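Local structure of protein 1d10 (Caenorhabditis elegans, 1T9F) at residues Glu125-Lys133 / Ile166-Glu176; Glu4-Val12 / Cys63-Cys71. The protein is of unknown function but folds as a beta-trefoil built of MIR repeats, related to the SDF2 family, and probably acts in the secretory pathway. All blocks are in the same frame, centred on the assembly; numbering follows the deposited sequence.

Contact 1: residues Glu125-Lys133 / Ile166-Glu176; sequences EWLESEQFK and ITGGSAWKVAE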
loop_
_atom_site.group_PDB
_atom_site.type_symbol
_atom_site.label_atom_id
_atom_site.label_comp_id
_atom_site.label_asym_id
_atom_site.label_seq_id
_atom_site.Cartn_x
_atom_site.Cartn_y
_atom_site.Cartn_z
ATOM N N GLU A 125 7.583 -0.100 16.921
ATOM C CA GLU A 125 8.491 -0.874 16.097
ATOM C C GLU A 125 7.648 -1.883 15.329
ATOM O O GLU A 125 7.202 -2.893 15.877
ATOM C CB GLU A 125 9.551 -1.577 16.950
ATOM C CG GLU A 125 10.940 -1.466 16.342
ATOM C CD GLU A 125 12.053 -1.786 17.320
ATOM O OE1 GLU A 125 13.225 -1.556 16.958
ATOM O OE2 GLU A 125 11.764 -2.264 18.441
ATOM N N TRP A 126 7.411 -1.561 14.062
ATOM C CA TRP A 126 6.623 -2.379 13.158
ATOM C C TRP A 126 7.061 -3.833 13.209
ATOM O O TRP A 126 8.145 -4.171 12.743
ATOM C CB TRP A 126 6.779 -1.833 11.739
ATOM C CG TRP A 126 5.797 -2.354 10.743
ATOM C CD1 TRP A 126 4.792 -3.253 10.962
ATOM C CD2 TRP A 126 5.722 -1.994 9.362
ATOM N NE1 TRP A 126 4.095 -3.475 9.795
ATOM C CE2 TRP A 126 4.644 -2.714 8.796
ATOM C CE3 TRP A 126 6.464 -1.131 8.543
ATOM C CZ2 TRP A 126 4.292 -2.597 7.448
ATOM C CZ3 TRP A 126 6.111 -1.017 7.202
ATOM C CH2 TRP A 126 5.033 -1.747 6.669
ATOM N N LEU A 127 6.212 -4.687 13.777
ATOM C CA LEU A 127 6.502 -6.114 13.890
ATOM C C LEU A 127 5.802 -6.859 12.755
ATOM O O LEU A 127 4.652 -6.571 12.419
ATOM C CB LEU A 127 6.008 -6.653 15.237
ATOM C CG LEU A 127 6.471 -5.950 16.517
ATOM C CD1 LEU A 127 5.743 -6.550 17.714
ATOM C CD2 LEU A 127 7.978 -6.085 16.679
ATOM N N GLU A 128 6.503 -7.819 12.167
ATOM C CA GLU A 128 5.964 -8.596 11.062
ATOM C C GLU A 128 4.756 -9.443 11.460
ATOM O O GLU A 128 4.012 -9.917 10.601
ATOM C CB GLU A 128 7.063 -9.496 10.497
ATOM C CG GLU A 128 6.674 -10.253 9.243
ATOM C CD GLU A 128 7.875 -10.872 8.557
ATOM O OE1 GLU A 128 8.864 -10.138 8.344
ATOM O OE2 GLU A 128 7.827 -12.077 8.229
ATOM N N SER A 129 4.558 -9.612 12.765
ATOM C CA SER A 129 3.464 -10.430 13.285
ATOM C C SER A 129 2.216 -9.652 13.685
ATOM O O SER A 129 1.259 -10.230 14.200
ATOM C CB SER A 129 3.951 -11.209 14.502
ATOM O OG SER A 129 4.246 -10.313 15.562
ATOM N N GLU A 130 2.209 -8.349 13.458
ATOM C CA GLU A 130 1.052 -7.573 13.856
ATOM C C GLU A 130 0.274 -7.020 12.679
ATOM O O GLU A 130 0.780 -6.944 11.558
ATOM C CB GLU A 130 1.485 -6.428 14.771
ATOM C CG GLU A 130 2.104 -5.250 14.047
ATOM C CD GLU A 130 2.838 -4.319 14.990
ATOM O OE1 GLU A 130 4.008 -4.611 15.313
ATOM O OE2 GLU A 130 2.244 -3.304 15.417
ATOM N N GLN A 131 -0.974 -6.653 12.938
ATOM C CA GLN A 131 -1.793 -6.074 11.899
ATOM C C GLN A 131 -1.490 -4.592 11.984
ATOM O O GLN A 131 -0.990 -4.116 13.005
ATOM C CB GLN A 131 -3.279 -6.332 12.149
ATOM C CG GLN A 131 -3.635 -7.799 12.241
ATOM C CD GLN A 131 -5.041 -8.094 11.768
ATOM O OE1 GLN A 131 -5.946 -7.277 11.921
ATOM N NE2 GLN A 131 -5.235 -9.275 11.195
ATOM N N PHE A 132 -1.784 -3.864 10.917
ATOM C CA PHE A 132 -1.511 -2.443 10.896
ATOM C C PHE A 132 -2.378 -1.751 9.867
ATOM O O PHE A 132 -3.047 -2.398 9.063
ATOM C CB PHE A 132 -0.034 -2.203 10.542
ATOM C CG PHE A 132 0.355 -2.699 9.164
ATOM C CD1 PHE A 132 0.675 -4.039 8.949
ATOM C CD2 PHE A 132 0.369 -1.830 8.075
ATOM C CE1 PHE A 132 1.003 -4.508 7.663
ATOM C CE2 PHE A 132 0.693 -2.289 6.792
ATOM C CZ PHE A 132 1.008 -3.626 6.586
ATOM N N LYS A 133 -2.378 -0.427 9.913
ATOM C CA LYS A 133 -3.106 0.359 8.939
ATOM C C LYS A 133 -2.073 1.291 8.320
ATOM O O LYS A 133 -0.968 1.455 8.855
ATOM C CB LYS A 133 -4.220 1.170 9.603
ATOM C CG LYS A 133 -5.380 0.327 10.096
ATOM C CD LYS A 133 -6.392 1.161 10.850
ATOM C CE LYS A 133 -6.126 1.141 12.352
ATOM N NZ LYS A 133 -6.367 -0.209 12.947
ATOM N N ILE A 166 -11.646 4.605 9.211
ATOM C CA ILE A 166 -11.188 3.231 9.269
ATOM C C ILE A 166 -12.374 2.306 9.027
ATOM O O ILE A 166 -13.425 2.459 9.644
ATOM C CB ILE A 166 -10.570 2.924 10.645
ATOM C CG1 ILE A 166 -9.323 3.793 10.851
ATOM C CG2 ILE A 166 -10.210 1.453 10.742
ATOM C CD1 ILE A 166 -8.649 3.613 12.198
ATOM N N THR A 167 -12.206 1.347 8.124
ATOM C CA THR A 167 -13.277 0.413 7.817
ATOM C C THR A 167 -12.835 -1.032 8.021
ATOM O O THR A 167 -11.731 -1.297 8.513
ATOM C CB THR A 167 -13.770 0.587 6.361
ATOM O OG1 THR A 167 -12.721 0.236 5.446
ATOM C CG2 THR A 167 -14.185 2.027 6.111
ATOM N N GLY A 168 -13.710 -1.960 7.648
ATOM C CA GLY A 168 -13.402 -3.371 7.782
ATOM C C GLY A 168 -12.417 -3.819 6.717
ATOM O O GLY A 168 -12.043 -4.993 6.659
ATOM N N GLY A 169 -12.005 -2.886 5.865
ATOM C CA GLY A 169 -11.047 -3.212 4.820
ATOM C C GLY A 169 -9.732 -2.476 5.022
ATOM O O GLY A 169 -8.847 -2.537 4.167
ATOM N N SER A 170 -9.593 -1.802 6.164
ATOM C CA SER A 170 -8.391 -1.020 6.477
ATOM C C SER A 170 -7.254 -1.770 7.173
ATOM O O SER A 170 -6.132 -1.268 7.245
ATOM C CB SER A 170 -8.771 0.190 7.336
ATOM O OG SER A 170 -9.797 0.954 6.722
ATOM N N ALA A 171 -7.526 -2.962 7.685
ATOM C CA ALA A 171 -6.493 -3.720 8.380
ATOM C C ALA A 171 -5.625 -4.551 7.435
ATOM O O ALA A 171 -6.135 -5.316 6.620
ATOM C CB ALA A 171 -7.125 -4.617 9.424
ATOM N N TRP A 172 -4.309 -4.393 7.549
ATOM C CA TRP A 172 -3.373 -5.141 6.718
ATOM C C TRP A 172 -2.392 -5.930 7.573
ATOM O O TRP A 172 -2.198 -5.639 8.758
ATOM C CB TRP A 172 -2.579 -4.198 5.799
ATOM C CG TRP A 172 -3.446 -3.395 4.869
ATOM C CD1 TRP A 172 -4.054 -2.202 5.138
ATOM C CD2 TRP A 172 -3.831 -3.752 3.535
ATOM N NE1 TRP A 172 -4.796 -1.789 4.052
ATOM C CE2 TRP A 172 -4.678 -2.727 3.055
ATOM C CE3 TRP A 172 -3.544 -4.844 2.700
ATOM C CZ2 TRP A 172 -5.244 -2.761 1.777
ATOM C CZ3 TRP A 172 -4.110 -4.875 1.424
ATOM C CH2 TRP A 172 -4.952 -3.838 0.978
ATOM N N LYS A 173 -1.764 -6.909 6.939
ATOM C CA LYS A 173 -0.788 -7.780 7.574
ATOM C C LYS A 173 0.355 -7.992 6.583
ATOM O O LYS A 173 0.122 -8.148 5.385
ATOM C CB LYS A 173 -1.446 -9.117 7.914
ATOM C CG LYS A 173 -0.498 -10.191 8.365
ATOM C CD LYS A 173 -1.212 -11.542 8.449
ATOM C CE LYS A 173 -1.785 -11.937 7.090
ATOM N NZ LYS A 173 -2.408 -13.287 7.084
ATOM N N VAL A 174 1.586 -8.001 7.084
ATOM C CA VAL A 174 2.758 -8.183 6.239
ATOM C C VAL A 174 3.165 -9.649 6.163
ATOM O O VAL A 174 2.887 -10.427 7.070
ATOM C CB VAL A 174 3.953 -7.349 6.772
ATOM C CG1 VAL A 174 5.254 -7.852 6.189
ATOM C CG2 VAL A 174 3.764 -5.888 6.406
ATOM N N ALA A 175 3.817 -10.022 5.068
ATOM C CA ALA A 175 4.286 -11.390 4.873
ATOM C C ALA A 175 5.504 -11.356 3.957
ATOM O O ALA A 175 5.569 -10.562 3.012
ATOM C CB ALA A 175 3.181 -12.250 4.258
ATOM N N GLU A 176 6.483 -12.207 4.233
ATOM C CA GLU A 176 7.665 -12.228 3.392
ATOM C C GLU A 176 7.414 -13.026 2.128
ATOM O O GLU A 176 7.223 -14.241 2.177
ATOM C CB GLU A 176 8.864 -12.822 4.131
ATOM C CG GLU A 176 10.067 -13.003 3.225
ATOM C CD GLU A 176 11.333 -12.405 3.798
ATOM O OE1 GLU A 176 11.930 -13.028 4.702
ATOM O OE2 GLU A 176 11.720 -11.306 3.345
#

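Contact 2: residues Glu4-Val12 / Cys63-Cys71; sequences EDFVTCYSV and CNRGDAIKC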
loop_
_atom_site.group_PDB
_atom_site.type_symbol
_atom_site.label_atom_id
_atom_site.label_comp_id
_atom_site.label_asym_id
_atom_site.label_seq_id
_atom_site.Cartn_x
_atom_site.Cartn_y
_atom_site.Cartn_z
ATOM N N GLU A 4 11.536 -8.984 18.174
ATOM C CA GLU A 4 12.523 -8.386 17.286
ATOM C C GLU A 4 12.360 -8.881 15.849
ATOM O O GLU A 4 13.319 -8.931 15.081
ATOM C CB GLU A 4 13.940 -8.678 17.806
ATOM C CG GLU A 4 15.047 -7.918 17.084
ATOM C CD GLU A 4 16.353 -7.892 17.861
ATOM O OE1 GLU A 4 17.347 -7.341 17.336
ATOM O OE2 GLU A 4 16.390 -8.416 18.995
ATOM N N ASP A 5 11.132 -9.248 15.493
ATOM C CA ASP A 5 10.829 -9.711 14.142
ATOM C C ASP A 5 10.266 -8.516 13.377
ATOM O O ASP A 5 9.348 -8.650 12.566
ATOM C CB ASP A 5 9.797 -10.848 14.178
ATOM C CG ASP A 5 8.425 -10.394 14.671
ATOM O OD1 ASP A 5 7.511 -11.245 14.745
ATOM O OD2 ASP A 5 8.253 -9.196 14.984
ATOM N N PHE A 6 10.831 -7.343 13.642
ATOM C CA PHE A 6 10.378 -6.108 13.017
ATOM C C PHE A 6 10.616 -5.984 11.520
ATOM O O PHE A 6 11.502 -6.616 10.955
ATOM C CB PHE A 6 10.992 -4.901 13.732
ATOM C CG PHE A 6 12.466 -5.026 13.980
ATOM C CD1 PHE A 6 13.363 -5.109 12.921
ATOM C CD2 PHE A 6 12.960 -5.055 15.278
ATOM C CE1 PHE A 6 14.738 -5.220 13.155
ATOM C CE2 PHE A 6 14.328 -5.166 15.522
ATOM C CZ PHE A 6 15.219 -5.248 14.456
ATOM N N VAL A 7 9.793 -5.151 10.891
ATOM C CA VAL A 7 9.874 -4.887 9.463
ATOM C C VAL A 7 11.006 -3.890 9.279
ATOM O O VAL A 7 11.096 -2.909 10.019
ATOM C CB VAL A 7 8.559 -4.275 8.951
ATOM C CG1 VAL A 7 8.646 -4.032 7.464
ATOM C CG2 VAL A 7 7.397 -5.203 9.279
ATOM N N THR A 8 11.860 -4.131 8.290
ATOM C CA THR A 8 13.013 -3.269 8.063
ATOM C C THR A 8 12.989 -2.452 6.779
ATOM O O THR A 8 12.317 -2.796 5.806
ATOM C CB THR A 8 14.308 -4.097 8.093
ATOM O OG1 THR A 8 14.316 -5.008 6.988
ATOM C CG2 THR A 8 14.397 -4.893 9.393
ATOM N N CYS A 9 13.756 -1.371 6.781
ATOM C CA CYS A 9 13.822 -0.484 5.635
ATOM C C CYS A 9 14.452 -1.188 4.433
ATOM O O CYS A 9 15.456 -1.875 4.567
ATOM C CB CYS A 9 14.613 0.761 6.013
ATOM S SG CYS A 9 14.019 2.264 5.192
ATOM N N TYR A 10 13.837 -1.006 3.269
ATOM C CA TYR A 10 14.259 -1.619 2.010
ATOM C C TYR A 10 13.950 -3.109 1.926
ATOM O O TYR A 10 14.383 -3.788 0.995
ATOM C CB TYR A 10 15.748 -1.373 1.740
ATOM C CG TYR A 10 16.044 0.075 1.444
ATOM C CD1 TYR A 10 15.378 0.745 0.419
ATOM C CD2 TYR A 10 16.959 0.788 2.211
ATOM C CE1 TYR A 10 15.612 2.092 0.171
ATOM C CE2 TYR A 10 17.201 2.130 1.975
ATOM C CZ TYR A 10 16.528 2.778 0.955
ATOM O OH TYR A 10 16.774 4.109 0.728
ATOM N N SER A 11 13.211 -3.628 2.899
ATOM C CA SER A 11 12.842 -5.034 2.844
ATOM C C SER A 11 11.780 -5.129 1.744
ATOM O O SER A 11 11.144 -4.129 1.406
ATOM C CB SER A 11 12.271 -5.492 4.191
ATOM O OG SER A 11 11.164 -4.697 4.572
ATOM N N VAL A 12 11.608 -6.314 1.169
ATOM C CA VAL A 12 10.618 -6.521 0.115
ATOM C C VAL A 12 9.615 -7.524 0.644
ATOM O O VAL A 12 10.000 -8.596 1.109
ATOM C CB VAL A 12 11.245 -7.109 -1.164
ATOM C CG1 VAL A 12 10.161 -7.395 -2.183
ATOM C CG2 VAL A 12 12.250 -6.143 -1.743
ATOM N N CYS A 63 17.218 6.123 5.383
ATOM C CA CYS A 63 17.349 4.980 6.268
ATOM C C CYS A 63 18.420 4.040 5.750
ATOM O O CYS A 63 18.907 4.191 4.635
ATOM C CB CYS A 63 16.031 4.221 6.334
ATOM S SG CYS A 63 15.738 3.265 4.812
ATOM N N ASN A 64 18.770 3.057 6.567
ATOM C CA ASN A 64 19.762 2.060 6.196
ATOM C C ASN A 64 19.081 0.701 6.101
ATOM O O ASN A 64 18.300 0.327 6.978
ATOM C CB ASN A 64 20.866 2.007 7.250
ATOM C CG ASN A 64 21.715 3.260 7.263
ATOM O OD1 ASN A 64 22.210 3.674 8.308
ATOM N ND2 ASN A 64 21.899 3.862 6.096
ATOM N N ARG A 65 19.364 -0.035 5.033
ATOM C CA ARG A 65 18.775 -1.355 4.865
ATOM C C ARG A 65 18.945 -2.096 6.183
ATOM O O ARG A 65 20.032 -2.102 6.762
ATOM C CB ARG A 65 19.477 -2.117 3.733
ATOM C CG ARG A 65 20.626 -1.358 3.081
ATOM C CD ARG A 65 21.799 -1.180 4.047
ATOM N NE ARG A 65 22.721 -0.128 3.620
ATOM C CZ ARG A 65 23.790 0.252 4.313
ATOM N NH1 ARG A 65 24.077 -0.336 5.469
ATOM N NH2 ARG A 65 24.567 1.227 3.858
ATOM N N GLY A 66 17.871 -2.706 6.670
ATOM C CA GLY A 66 17.955 -3.422 7.928
ATOM C C GLY A 66 17.439 -2.602 9.097
ATOM O O GLY A 66 17.192 -3.138 10.179
ATOM N N ASP A 67 17.280 -1.298 8.891
ATOM C CA ASP A 67 16.773 -0.426 9.946
ATOM C C ASP A 67 15.328 -0.774 10.267
ATOM O O ASP A 67 14.517 -0.983 9.370
ATOM C CB ASP A 67 16.848 1.047 9.529
ATOM C CG ASP A 67 18.252 1.605 9.607
ATOM O OD1 ASP A 67 19.148 0.881 10.091
ATOM O OD2 ASP A 67 18.456 2.768 9.194
ATOM N N ALA A 68 15.012 -0.841 11.554
ATOM C CA ALA A 68 13.659 -1.142 11.976
ATOM C C ALA A 68 12.807 0.076 11.683
ATOM O O ALA A 68 13.295 1.204 11.699
ATOM C CB ALA A 68 13.631 -1.453 13.467
ATOM N N ILE A 69 11.534 -0.150 11.386
ATOM C CA ILE A 69 10.630 0.958 11.126
ATOM C C ILE A 69 9.800 1.128 12.385
ATOM O O ILE A 69 9.201 0.170 12.878
ATOM C CB ILE A 69 9.706 0.672 9.935
ATOM C CG1 ILE A 69 10.546 0.528 8.662
ATOM C CG2 ILE A 69 8.684 1.803 9.782
ATOM C CD1 ILE A 69 9.762 0.058 7.480
ATOM N N LYS A 70 9.780 2.346 12.914
ATOM C CA LYS A 70 9.030 2.620 14.126
ATOM C C LYS A 70 7.596 2.973 13.769
ATOM O O LYS A 70 7.350 3.568 12.720
ATOM C CB LYS A 70 9.683 3.778 14.893
ATOM C CG LYS A 70 11.130 3.516 15.347
ATOM C CD LYS A 70 12.104 3.535 14.171
ATOM C CE LYS A 70 13.535 3.246 14.609
ATOM N NZ LYS A 70 14.496 3.309 13.468
ATOM N N CYS A 71 6.648 2.604 14.631
ATOM C CA CYS A 71 5.242 2.916 14.382
ATOM C C CYS A 71 5.076 4.424 14.447
ATOM O O CYS A 71 5.691 5.088 15.279
ATOM C CB CYS A 71 4.331 2.217 15.410
ATOM S SG CYS A 71 4.599 0.414 15.423
HETATM O O HOH W 1 18.231 5.744 2.640
#

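Contact 1: residues Glu125-Lys133 / Ile166-Glu176
Phe132 and Trp172 face each other as an antiparallel hydrogen-bonded pair and tie strand 131-136 to strand 172-175, two neighbours in the barrel of a beta-trefoil. Backbone bonds come first. Phe132 N donates a hydrogen bond to Trp172 O at 2.8 Å, and Trp172 N donates one to Phe132 O at the same length, the second bond being the straighter, with 164° at its hydrogen. The N-to-C directions of the two short strand segments differ by 120°, well short of the 180° of an ideal antiparallel pair.

Apolar contacts gather on the side where Phe132 and Trp172 point. CB of Trp172 lies over one face of the Phe132 ring, 4.0 Å from its centroid, in a CH-pi contact. The phenyl ring thus lies between this CB and, toward its rim on the opposite face, CZ2 of Trp126. Val174 closes the cluster: its chi1 of 162° carries CG2 toward both rings, 3.3 Å from Phe132 CE1 and 3.5 Å from Trp126 CZ2, while CG1 goes to Glu128. Nearer the surface, the bent aliphatic chain of Lys133 crosses Ile166, with CE 3.5 Å from Ile166 CD1.

Among the neighbouring strands, Trp172 NE1 is hydrogen-bonded to Leu143 O of strand 142-146, while strand 12-17 meets Val174 through Leu13 and Trp126 through Phe15; Val119 of strand 117-120 also touches Trp126.

Contact 2: residues Glu4-Val12 / Cys63-Cys71
Cys9 and Cys63 are joined by a disulfide that staples two loops at the rim of the beta-trefoil, the one leading into strand 12-17 and the one between strands 53-57 and 74-79. The sulfurs lie 2.0 Å apart with a chi3 of -87°, close to the 90° magnitude of an unstrained disulfide. Beside it a single bridge joins the backbones at Thr8 and Ala68. Cys9 N donates to Asp67 O at 2.7 Å, in the carbonyl plane, and Ile69 N donates to Val7 O at 3.1 Å; a weak hydrogen bond runs from Gly66 N to Cys9 O.

Side chains close both ends. The methyl of Ala68 sits over the centre of one face of the Phe6 ring, 3.8 Å from its centroid, while Glu4 O lies over the opposite face. Phe6 holds its CG between the backbone N and the carbonyl carbon (chi1 47°), which brings the ring over that methyl. A serine in its place would lose the ring, and would probably open a gap between the Ala68 methyl and Glu4 O and weaken the hold between the loops at this end. At the other end Cys63 SG approaches the Tyr10 ring obliquely, 3.4 Å from CE2.

Two type II turns, Thr8 to Ser11 and Asn64 to Asp67, shape the loops behind these contacts. Thr8 O accepts from both N and OG of Ser11, and Asp67 OD2 takes the Asn64 N-H from above the carboxylate plane. Phe56 packs edge-to-face with Tyr10, and one water links the Tyr10 hydroxyl to Cys63 N, lying 2.9 Å from Tyr10 OH.

How the contacts relate
Contact 2 comes first along the chain and closes before contact 1 opens; their centres lie 15 Å apart. Contact 1 pairs the strands 131-136 and 172-175 of the closed barrel, whereas contact 2 joins loops that lead to and from other strands of that barrel, 12-17, 53-57 and 74-79. They meet at Trp126. Val7, Ile69 and Trp126 form a closed ring of backbone bonds: Ile69 N to Val7 O, and probably Trp126 N to Ile69 O and Val7 N to Trp126 O. This is consistent with the threefold plan of a trefoil, equivalent loops of the three MIR repeats probably meeting here. The disulfide Cys71-Cys121 adds a covalent tie close by, with Cys71 SG packing on Glu125 N.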